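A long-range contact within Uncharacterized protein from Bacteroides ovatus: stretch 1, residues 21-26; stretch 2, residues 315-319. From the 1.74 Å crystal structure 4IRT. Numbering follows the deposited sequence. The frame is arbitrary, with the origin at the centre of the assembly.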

# COMPACT_ATOMS: atom_id res chain seq x y z
N THR A 21 -1.41 7.66 3.68
CA THR A 21 -1.04 6.43 4.37
C THR A 21 -0.36 5.49 3.38
O THR A 21 -0.51 5.61 2.15
CB THR A 21 -2.22 5.69 5.02
OG1 THR A 21 -2.91 4.92 4.02
CG2 THR A 21 -3.17 6.67 5.74
N VAL A 22 0.42 4.56 3.92
CA VAL A 22 1.20 3.62 3.13
C VAL A 22 0.27 2.65 2.38
O VAL A 22 0.68 2.08 1.37
CB VAL A 22 2.20 2.85 4.04
CG1 VAL A 22 1.48 1.81 4.88
CG2 VAL A 22 3.30 2.21 3.23
N PHE A 23 -0.98 2.53 2.84
CA PHE A 23 -1.89 1.52 2.34
C PHE A 23 -2.94 2.08 1.35
O PHE A 23 -3.91 1.41 1.04
CB PHE A 23 -2.53 0.71 3.46
CG PHE A 23 -3.22 1.53 4.51
CD1 PHE A 23 -4.53 1.95 4.36
CD2 PHE A 23 -2.56 1.85 5.70
CE1 PHE A 23 -5.14 2.71 5.33
CE2 PHE A 23 -3.17 2.61 6.68
CZ PHE A 23 -4.47 3.04 6.49
N ARG A 24 -2.70 3.27 0.82
CA ARG A 24 -3.44 3.73 -0.34
C ARG A 24 -2.97 2.97 -1.58
O ARG A 24 -1.83 3.13 -2.02
CB ARG A 24 -3.27 5.24 -0.48
CG ARG A 24 -3.85 6.01 0.71
CD ARG A 24 -4.15 7.49 0.40
NE ARG A 24 -5.07 7.62 -0.73
CZ ARG A 24 -5.16 8.65 -1.57
NH1 ARG A 24 -4.51 9.81 -1.38
NH2 ARG A 24 -6.01 8.56 -2.60
N ASN A 25 -3.84 2.14 -2.12
CA ASN A 25 -3.49 1.24 -3.23
C ASN A 25 -4.56 1.37 -4.30
O ASN A 25 -5.46 0.51 -4.37
CB ASN A 25 -3.39 -0.21 -2.71
CG ASN A 25 -2.08 -0.47 -1.95
OD1 ASN A 25 -1.01 -0.45 -2.54
ND2 ASN A 25 -2.16 -0.66 -0.67
N ASN A 26 -4.52 2.42 -5.13
CA ASN A 26 -3.49 3.45 -5.24
C ASN A 26 -4.03 4.86 -5.00
O ASN A 26 -5.25 5.15 -5.10
CB ASN A 26 -2.95 3.46 -6.67
CG ASN A 26 -2.00 2.34 -6.95
OD1 ASN A 26 -2.03 1.28 -6.31
ND2 ASN A 26 -1.13 2.56 -7.93
N ALA A 315 7.78 6.65 9.10
CA ALA A 315 6.73 6.17 8.22
C ALA A 315 6.93 4.72 7.87
O ALA A 315 8.06 4.26 7.74
CB ALA A 315 6.71 6.98 6.94
N ARG A 316 5.84 4.02 7.64
CA ARG A 316 5.93 2.73 6.99
C ARG A 316 6.39 2.94 5.52
O ARG A 316 6.04 3.93 4.88
CB ARG A 316 4.61 2.02 7.06
CG ARG A 316 4.30 1.61 8.48
CD ARG A 316 2.90 1.09 8.65
NE ARG A 316 1.93 2.15 8.44
CZ ARG A 316 0.64 2.05 8.73
NH1 ARG A 316 0.14 0.93 9.20
NH2 ARG A 316 -0.16 3.08 8.49
N PRO A 317 7.25 2.05 5.02
CA PRO A 317 7.95 2.33 3.78
C PRO A 317 7.34 1.80 2.49
O PRO A 317 6.48 0.91 2.51
CB PRO A 317 9.30 1.67 4.03
CG PRO A 317 8.95 0.46 4.82
CD PRO A 317 7.87 0.95 5.77
N ARG A 318 7.84 2.33 1.38
CA ARG A 318 7.57 1.76 0.05
C ARG A 318 8.91 1.48 -0.64
O ARG A 318 9.92 2.09 -0.28
CB ARG A 318 6.76 2.70 -0.84
CG ARG A 318 5.32 3.00 -0.41
CD ARG A 318 4.37 2.01 -0.99
NE ARG A 318 2.94 2.23 -0.74
CZ ARG A 318 2.02 2.28 -1.69
NH1 ARG A 318 2.35 2.24 -2.99
NH2 ARG A 318 0.76 2.41 -1.36
N ILE A 319 8.89 0.57 -1.61
CA ILE A 319 10.08 0.21 -2.37
C ILE A 319 9.73 -0.00 -3.84
O ILE A 319 8.62 -0.43 -4.20
CB ILE A 319 10.74 -1.09 -1.86
CG1 ILE A 319 9.69 -2.21 -1.68
CG2 ILE A 319 11.51 -0.86 -0.59
CD1 ILE A 319 10.32 -3.57 -1.42
O HOH W 1 0.01 1.31 -4.31

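Nearly three hundred residues separate these two segments in sequence, and the contact between them is small, 318 Å² summed over both sides. Three residues carry most of it: Val-22 from the first stretch, Arg-318 and Arg-316 from the second. The plan is a valine held between two arginines, with the backbone around that valine supplying the acceptors that one of them needs.

Val-22 gives up the most surface, 104 Å², and its CA-to-CB bond points toward the other stretch. Both methyls touch Arg-316. CG1 also lies over one face of the Arg-316 guanidinium, 3.6 Å from NE of Arg-316, while CG2 rests 3.5 Å from the backbone O of Pro-317 and 4.0 Å from NE of Arg-318. A beta-branched side chain suits this place because it is short and broad: it fills the space between the arginines without needing a polar partner of its own. The face of a guanidinium is a good surface for a methyl, since its hydrogen-bonding capacity lies in the plane and remains free for other groups.

Arg-318 makes the polar half of the contact. Its CA-to-CB bond runs sideways, yet chi1 and chi2, both m, followed by a t chi3 bring the guanidinium to the first stretch. There the group meets two carbonyls near its plane. The O of Val-22 receives both NH2 of Arg-318, at 2.8 Å, and NE of Arg-318, at 3.1 Å, so a single acceptor bridges two donors on one edge. NH2 of Arg-318 also donates to O of Arg-24 at 2.8 Å.

The acceptors are set out by the local fold. Thr-21 to Arg-24 form a type I beta turn, closed by a weak bond from N of Arg-24 to O of Thr-21 at 3.5 Å and supported by N of Phe-23 donating to OG1 of Thr-21 at 3.3 Å. A segment with no regular helix or strand keeps carbonyls available, and a long side chain with several planar donors is well matched to collecting them. The remaining terminal nitrogen is served by water: NH1 of Arg-318 donates to water 1 at 2.8 Å, and that water also lies 2.7 Å from OD1 of Asn-25 and 2.9 Å from OD1 of Asn-26, placed to hydrogen-bond to either. The arginine is thus linked through water to the chain beyond the turn as well.

Arg-316, which contributes 73 Å², plays a different part. Its CA-to-CB bond points toward the first stretch, but NE, NH1 and NH2 are hydrogen-bonded elsewhere in the structure, leaving its packing to matter here. Beyond the valine, its NH2 reaches the edge of the Phe-23 ring, 3.5 Å from CE2 of Phe-23. That phenylalanine starts out directed away, and its ring end comes back nearer. The contact carries a cost: O of Arg-316 is buried by it and has no partner in the model.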